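Local coordinates for protein 5-Carboxyvanillate Decarboxylase (Novosphingobium aromaticivorans, PDB 4QRN) that probably removes a carboxyl group from 5-carboxyvanillate as a manganese-binding decarboxylase of the amidohydrolase family, at residues F44-R47 and E48-D51; Q141-P144 and D145-G149; H241-R244 and L245-G249. All blocks are in the same frame, centred on the assembly; numbering follows the deposited sequence.

Contact 1. Residues F44-R47 and E48-D51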
loop_
_atom_site.group_PDB
_atom_site.type_symbol
_atom_site.label_atom_id
_atom_site.label_comp_id
_atom_site.label_asym_id
_atom_site.label_seq_id
_atom_site.Cartn_x
_atom_site.Cartn_y
_atom_site.Cartn_z
ATOM N N PHE A 44 -19.234 9.721 12.784
ATOM C CA PHE A 44 -20.342 9.472 13.710
ATOM C C PHE A 44 -21.124 8.269 13.208
ATOM O O PHE A 44 -20.948 7.823 12.067
ATOM C CB PHE A 44 -21.267 10.692 13.856
ATOM C CG PHE A 44 -22.117 10.934 12.656
ATOM C CD1 PHE A 44 -21.598 11.655 11.579
ATOM C CD2 PHE A 44 -23.408 10.438 12.573
ATOM C CE1 PHE A 44 -22.316 11.863 10.427
ATOM C CE2 PHE A 44 -24.169 10.650 11.386
ATOM C CZ PHE A 44 -23.609 11.371 10.324
ATOM N N ALA A 45 -21.979 7.717 14.077
ATOM C CA ALA A 45 -22.835 6.585 13.738
ATOM C C ALA A 45 -24.259 6.906 14.133
ATOM O O ALA A 45 -24.487 7.785 14.969
ATOM C CB ALA A 45 -22.390 5.324 14.478
ATOM N N THR A 46 -25.211 6.165 13.560
ATOM C CA THR A 46 -26.565 6.163 14.097
ATOM C C THR A 46 -26.845 4.760 14.623
ATOM O O THR A 46 -26.452 3.746 14.043
ATOM C CB THR A 46 -27.635 6.598 13.076
ATOM O OG1 THR A 46 -27.846 5.562 12.110
ATOM C CG2 THR A 46 -27.254 7.928 12.406
ATOM N N ARG A 47 -27.570 4.714 15.727
ATOM C CA ARG A 47 -27.877 3.441 16.360
ATOM C C ARG A 47 -28.651 2.530 15.417
ATOM O O ARG A 47 -28.407 1.316 15.381
ATOM C CB ARG A 47 -28.675 3.692 17.644
ATOM C CG ARG A 47 -28.937 2.462 18.521
ATOM C CD ARG A 47 -27.645 1.926 19.135
ATOM N NE ARG A 47 -27.269 0.698 18.469
ATOM C CZ ARG A 47 -26.257 -0.086 18.816
ATOM N NH1 ARG A 47 -25.441 0.248 19.812
ATOM N NH2 ARG A 47 -26.050 -1.201 18.132
ATOM N N GLU A 48 -29.585 3.098 14.658
ATOM C CA GLU A 48 -30.391 2.243 13.797
ATOM C C GLU A 48 -29.565 1.616 12.672
ATOM O O GLU A 48 -29.847 0.477 12.285
ATOM C CB GLU A 48 -31.617 2.969 13.242
ATOM C CG GLU A 48 -31.311 4.149 12.389
ATOM C CD GLU A 48 -32.551 4.918 11.972
ATOM O OE1 GLU A 48 -33.669 4.611 12.464
ATOM O OE2 GLU A 48 -32.401 5.856 11.153
ATOM N N ILE A 49 -28.523 2.298 12.182
ATOM C CA ILE A 49 -27.689 1.691 11.151
ATOM C C ILE A 49 -26.789 0.614 11.769
ATOM O O ILE A 49 -26.635 -0.450 11.195
ATOM C CB ILE A 49 -26.915 2.754 10.350
ATOM C CG1 ILE A 49 -27.903 3.511 9.443
ATOM C CG2 ILE A 49 -25.806 2.096 9.490
ATOM C CD1 ILE A 49 -27.321 4.722 8.762
ATOM N N ILE A 50 -26.207 0.868 12.942
ATOM C CA ILE A 50 -25.435 -0.186 13.606
ATOM C C ILE A 50 -26.327 -1.415 13.865
ATOM O O ILE A 50 -25.881 -2.548 13.708
ATOM C CB ILE A 50 -24.738 0.302 14.908
ATOM C CG1 ILE A 50 -23.864 1.551 14.655
ATOM C CG2 ILE A 50 -23.890 -0.819 15.528
ATOM C CD1 ILE A 50 -22.845 1.406 13.533
ATOM N N ASP A 51 -27.588 -1.188 14.241
ATOM C CA ASP A 51 -28.499 -2.314 14.444
ATOM C C ASP A 51 -28.724 -3.100 13.149
ATOM O O ASP A 51 -28.874 -4.320 13.192
ATOM C CB ASP A 51 -29.840 -1.822 14.979
ATOM C CG ASP A 51 -29.779 -1.391 16.423
ATOM O OD1 ASP A 51 -28.776 -1.675 17.106
ATOM O OD2 ASP A 51 -30.757 -0.756 16.864
HETATM O O HOH W 1 -29.930 6.610 10.283
#

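Contact 2. Residues Q141-P144 and D145-G149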
loop_
_atom_site.group_PDB
_atom_site.type_symbol
_atom_site.label_atom_id
_atom_site.label_comp_id
_atom_site.label_asym_id
_atom_site.label_seq_id
_atom_site.Cartn_x
_atom_site.Cartn_y
_atom_site.Cartn_z
ATOM N N GLN A 141 -26.848 22.344 12.327
ATOM C CA GLN A 141 -27.650 23.549 12.571
ATOM C C GLN A 141 -27.556 23.977 14.036
ATOM O O GLN A 141 -27.579 25.166 14.350
ATOM C CB GLN A 141 -29.113 23.327 12.166
ATOM C CG GLN A 141 -29.987 24.581 12.256
ATOM C CD GLN A 141 -31.434 24.322 11.887
ATOM O OE1 GLN A 141 -31.832 23.183 11.641
ATOM N NE2 GLN A 141 -32.230 25.384 11.847
ATOM N N LYS A 142 -27.461 22.999 14.935
ATOM C CA LYS A 142 -27.376 23.281 16.363
ATOM C C LYS A 142 -25.993 23.818 16.782
ATOM O O LYS A 142 -25.907 24.651 17.690
ATOM C CB LYS A 142 -27.731 22.033 17.174
ATOM C CG LYS A 142 -27.820 22.275 18.667
ATOM C CD LYS A 142 -28.420 21.081 19.378
ATOM C CE LYS A 142 -28.666 21.407 20.845
ATOM N NZ LYS A 142 -29.292 20.278 21.594
ATOM N N TYR A 143 -24.932 23.347 16.119
ATOM C CA TYR A 143 -23.566 23.750 16.447
ATOM C C TYR A 143 -22.877 24.243 15.186
ATOM O O TYR A 143 -21.900 23.650 14.714
ATOM C CB TYR A 143 -22.784 22.588 17.050
ATOM C CG TYR A 143 -23.418 21.991 18.283
ATOM C CD1 TYR A 143 -23.174 22.527 19.548
ATOM C CD2 TYR A 143 -24.225 20.869 18.194
ATOM C CE1 TYR A 143 -23.740 21.962 20.682
ATOM C CE2 TYR A 143 -24.787 20.293 19.318
ATOM C CZ TYR A 143 -24.546 20.846 20.555
ATOM O OH TYR A 143 -25.112 20.262 21.662
ATOM N N PRO A 144 -23.363 25.352 14.623
ATOM C CA PRO A 144 -22.927 25.733 13.277
ATOM C C PRO A 144 -21.467 26.193 13.186
ATOM O O PRO A 144 -20.894 26.177 12.099
ATOM C CB PRO A 144 -23.898 26.878 12.918
ATOM C CG PRO A 144 -24.302 27.435 14.247
ATOM C CD PRO A 144 -24.409 26.251 15.145
ATOM N N ASP A 145 -20.871 26.624 14.296
ATOM C CA ASP A 145 -19.464 27.022 14.269
ATOM C C ASP A 145 -18.518 25.875 14.588
ATOM O O ASP A 145 -17.301 26.073 14.543
ATOM C CB ASP A 145 -19.233 28.175 15.239
ATOM C CG ASP A 145 -19.944 29.447 14.805
ATOM O OD1 ASP A 145 -20.108 29.666 13.580
ATOM O OD2 ASP A 145 -20.347 30.232 15.690
ATOM N N ARG A 146 -19.072 24.694 14.893
ATOM C CA ARG A 146 -18.250 23.541 15.290
ATOM C C ARG A 146 -18.352 22.346 14.355
ATOM O O ARG A 146 -17.387 21.599 14.225
ATOM C CB ARG A 146 -18.632 23.053 16.697
ATOM C CG ARG A 146 -18.661 24.138 17.759
ATOM C CD ARG A 146 -17.378 24.891 17.904
ATOM N NE ARG A 146 -16.219 24.068 18.247
ATOM C CZ ARG A 146 -15.911 23.664 19.481
ATOM N NH1 ARG A 146 -16.697 23.929 20.512
ATOM N NH2 ARG A 146 -14.826 22.947 19.678
ATOM N N PHE A 147 -19.536 22.112 13.771
ATOM C CA PHE A 147 -19.811 20.893 13.010
ATOM C C PHE A 147 -20.114 21.266 11.564
ATOM O O PHE A 147 -20.943 22.157 11.320
ATOM C CB PHE A 147 -21.050 20.174 13.540
ATOM C CG PHE A 147 -20.936 19.537 14.923
ATOM C CD1 PHE A 147 -19.728 19.333 15.586
ATOM C CD2 PHE A 147 -22.109 19.097 15.539
ATOM C CE1 PHE A 147 -19.711 18.712 16.839
ATOM C CE2 PHE A 147 -22.094 18.480 16.772
ATOM C CZ PHE A 147 -20.901 18.294 17.430
ATOM N N ILE A 148 -19.467 20.565 10.636
ATOM C CA ILE A 148 -19.665 20.729 9.208
ATOM C C ILE A 148 -19.994 19.353 8.663
ATOM O O ILE A 148 -19.368 18.376 9.072
ATOM C CB ILE A 148 -18.363 21.252 8.544
ATOM C CG1 ILE A 148 -17.964 22.599 9.155
ATOM C CG2 ILE A 148 -18.512 21.343 7.022
ATOM C CD1 ILE A 148 -16.471 22.896 9.048
ATOM N N GLY A 149 -20.950 19.250 7.750
ATOM C CA GLY A 149 -21.366 17.943 7.293
ATOM C C GLY A 149 -20.939 17.559 5.890
ATOM O O GLY A 149 -20.932 18.388 4.959
#

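Contact 3. Residues H241-R244 and L245-G249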
loop_
_atom_site.group_PDB
_atom_site.type_symbol
_atom_site.label_atom_id
_atom_site.label_comp_id
_atom_site.label_asym_id
_atom_site.label_seq_id
_atom_site.Cartn_x
_atom_site.Cartn_y
_atom_site.Cartn_z
ATOM N N HIS A 241 -8.907 1.951 -5.028
ATOM C CA HIS A 241 -10.090 2.623 -5.559
ATOM C C HIS A 241 -9.725 3.953 -6.213
ATOM O O HIS A 241 -10.164 4.249 -7.332
ATOM C CB HIS A 241 -11.104 2.816 -4.445
ATOM C CG HIS A 241 -12.510 2.992 -4.920
ATOM N ND1 HIS A 241 -13.569 2.763 -4.080
ATOM C CD2 HIS A 241 -13.048 3.280 -6.138
ATOM C CE1 HIS A 241 -14.695 2.938 -4.754
ATOM N NE2 HIS A 241 -14.417 3.241 -6.007
ATOM N N LEU A 242 -8.925 4.767 -5.527
ATOM C CA LEU A 242 -8.499 6.029 -6.107
ATOM C C LEU A 242 -7.678 5.776 -7.372
ATOM O O LEU A 242 -7.858 6.455 -8.401
ATOM C CB LEU A 242 -7.726 6.852 -5.100
ATOM C CG LEU A 242 -7.161 8.173 -5.636
ATOM C CD1 LEU A 242 -8.237 9.073 -6.251
ATOM C CD2 LEU A 242 -6.423 8.884 -4.516
ATOM N N LEU A 243 -6.764 4.800 -7.326
ATOM C CA LEU A 243 -5.933 4.528 -8.488
ATOM C C LEU A 243 -6.775 4.096 -9.690
ATOM O O LEU A 243 -6.530 4.522 -10.818
ATOM C CB LEU A 243 -4.880 3.483 -8.143
ATOM C CG LEU A 243 -3.866 3.163 -9.237
ATOM C CD1 LEU A 243 -3.114 4.407 -9.722
ATOM C CD2 LEU A 243 -2.867 2.115 -8.737
ATOM N N ARG A 244 -7.784 3.244 -9.475
ATOM C CA ARG A 244 -8.725 2.792 -10.520
ATOM C C ARG A 244 -9.422 3.978 -11.169
ATOM O O ARG A 244 -9.627 4.030 -12.372
ATOM C CB ARG A 244 -9.813 1.869 -9.921
ATOM C CG ARG A 244 -9.340 0.428 -9.723
ATOM C CD ARG A 244 -10.387 -0.548 -9.173
ATOM N NE ARG A 244 -11.566 -0.667 -10.023
ATOM C CZ ARG A 244 -12.238 -1.796 -10.255
ATOM N NH1 ARG A 244 -13.327 -1.751 -10.997
ATOM N NH2 ARG A 244 -11.834 -2.966 -9.769
ATOM N N LEU A 245 -9.836 4.924 -10.331
ATOM C CA LEU A 245 -10.504 6.104 -10.854
ATOM C C LEU A 245 -9.559 6.986 -11.666
ATOM O O LEU A 245 -9.928 7.486 -12.738
ATOM C CB LEU A 245 -11.125 6.896 -9.716
ATOM C CG LEU A 245 -12.444 6.320 -9.222
ATOM C CD1 LEU A 245 -12.809 6.896 -7.853
ATOM C CD2 LEU A 245 -13.566 6.608 -10.228
ATOM N N ILE A 246 -8.333 7.176 -11.178
ATOM C CA ILE A 246 -7.376 7.966 -11.947
ATOM C C ILE A 246 -7.142 7.293 -13.299
ATOM O O ILE A 246 -7.192 7.946 -14.353
ATOM C CB ILE A 246 -6.058 8.135 -11.171
ATOM C CG1 ILE A 246 -6.270 9.004 -9.916
ATOM C CG2 ILE A 246 -4.981 8.711 -12.087
ATOM C CD1 ILE A 246 -5.108 8.974 -8.963
ATOM N N THR A 247 -6.910 5.987 -13.301
ATOM C CA THR A 247 -6.500 5.314 -14.520
ATOM C C THR A 247 -7.640 5.045 -15.493
ATOM O O THR A 247 -7.374 4.807 -16.670
ATOM C CB THR A 247 -5.676 4.050 -14.239
ATOM O OG1 THR A 247 -6.450 3.124 -13.465
ATOM C CG2 THR A 247 -4.379 4.411 -13.504
ATOM N N ILE A 248 -8.899 5.119 -15.043
ATOM C CA ILE A 248 -10.022 5.085 -15.982
ATOM C C ILE A 248 -10.224 6.442 -16.643
ATOM O O ILE A 248 -11.012 6.577 -17.574
ATOM C CB ILE A 248 -11.339 4.589 -15.304
ATOM C CG1 ILE A 248 -12.286 3.935 -16.321
ATOM C CG2 ILE A 248 -12.060 5.705 -14.547
ATOM C CD1 ILE A 248 -11.735 2.654 -16.919
ATOM N N GLY A 249 -9.526 7.466 -16.165
ATOM C CA GLY A 249 -9.623 8.795 -16.750
ATOM C C GLY A 249 -10.690 9.680 -16.150
ATOM O O GLY A 249 -11.145 10.606 -16.819
#

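Contact 1. Residues F44-R47 and E48-D51
Thr46 OG1 accepts a weak hydrogen bond from Ile49 N at 3.3 Å, the N-cap bond that opens helix 47-59. With chi1 at 73° the hydroxyl sits between the backbone N and the carbonyl carbon, turned back over the first turn, where it takes up an amide that has no earlier turn to bond to. Threonine suits the place because its hydroxyl, carried on CB close to the backbone, can fold back to that amide. Its carbonyl serves the same turn: Ile50 N reaches Thr46 O at 3.1 Å in a nearly straight bond. A water 3.0 Å from Thr46 OG1 donates to Glu48 OE2, tying the cap to the carboxylate of the first turn.

On another side of the turn, Arg47 reaches along the helix to Asp51. The arginine leaves with CG anti to its own N (chi1 -173°) and then bends twice, which brings NH2 to 3.0 Å from Asp51 OD1 in a salt bridge; NE adds a weak bond to that oxygen. The guanidinium and carboxylate planes lie 31° apart, and Ile50 CB packs over one guanidinium face. An alanine in place of Asp51 removes the carboxylate, and the Arg47 guanidinium, left without that mate, would probably be freer to swing off Ile50.

Farther out, Glu48 OE2 also forms a salt bridge with Arg131 of helix 122-142. Ala45 CB, 4.1 Å from Ile50 CG1, fits a small methyl between this turn and Leu88 and Leu89 of helix 79-89, while Ile49 packs on Leu128 of helix 122-142 and Ile50 on Trp70 and Ala74 of helix 64-75.

Contact 2. Residues Q141-P144 and D145-G149
Tyr143 lays its CB over one face of the Phe147 ring, a CH-pi contact with the carbon 4.2 Å from the ring centroid. The tyrosine ring follows alongside, pointing the same way, and its CD2 comes to 3.5 Å from Phe147 CE2. The two ring planes meet at 56°, an oblique pairing. Both side chains have CG beside the backbone N (chi1 -57° and -69°), which sends the rings off in company. Phenylalanine suits the inner place: its wholly apolar ring is buried against Ile96 and Met99 of helix 93-101, Leu109, and Ala139 of helix 122-142. Tyrosine suits the outer one, since its ring can pack while its OH bonds to Glu93.

This turn closes the beta-alpha-beta unit of strand 106-111, helix 122-142 and strand 147-149, at the point where the helix ends and the chain reverses into the third strand. Tyr143 O holds the reversal with two bonds: Phe147 N meets it at 3.0 Å, nearly in line with the carbonyl, while Arg146 N, also at 3.0 Å, comes from above the carbonyl plane.

The looser side is the bend itself. Pro144, which has no amide hydrogen to continue the helix, and Asp145 are both exposed and point away overall, though their CB atoms still brush the adjoining backbone. Arg146 leads off from the rings: its chain folds at chi2 and chi3, NE bonding to Asp105 O and NH2 forming a salt bridge with Asp100.

Contact 3. Residues H241-R244 and L245-G249
The last turns of helix 233-248 run through this contact and end in a Schellman motif at Gly249. Gly249 N bonds back to Ile246 O at 3.0 Å, with a weaker bond to Leu245 O. The positive phi of 90° accounts for the glycine, because a side chain here would be jammed against the preceding carbonyl O.

Along the helix, side chains four apart meet on several faces. Leu242 CG touches Ile246 CD1 at 4.0 Å, the two branched chains crossing at a slant; they suit a buried flank where Leu242 also meets Ile259 and Val261 of strand 259-261, and Ile246 meets Ile298 and Tyr301 of helix 298-304. His241 and Leu245 run side by side, His241 CD2 4.0 Å from Leu245 CD1, while both ring nitrogens are used elsewhere, ND1 by Ser181 OG and NE2 by Leu188 N. Arg244 takes its guanidinium to salt bridges with Asp189 and, across the dimer interface, with Glu224 of the second subunit.

Thr247 fits the final turn because it is polar and apolar at once: Thr247 CG2, its methyl, lies 4.0 Å from Leu243 CD1, and its hydroxyl turns back to the backbone and also bonds to Arg290. With chi1 at 60°, that hydroxyl donates to Leu243 O at 3.0 Å, tilted 31° from the carbonyl plane, so this one oxygen is gripped by both OG1 and N of Thr247, the amide at 2.9 Å.

Contacts 1 and 2 flank the three-stranded parallel sheet: residues 44-51 lead out of strand 38-44, and residues 141-149 lead into strand 147-149; helix 122-142 packs on contact 1 and ends in contact 2. Their centres are 20 Å apart and their nearest atoms about 7 Å. Contact 3 lies across the chain's centre, 31 Å from contact 1 and 33 Å from contact 2 between centres, where Leu243 and Arg244 touch the second subunit. Contact 1 approaches the pocket, the Ile50 side chain about 8 Å from the bound nitrobenzoate and the Ala45 side chain about 12 Å from the manganese. The His241 side chain is about 9 Å from that of His210, a manganese ligand. Contact 2 lies away from these sites.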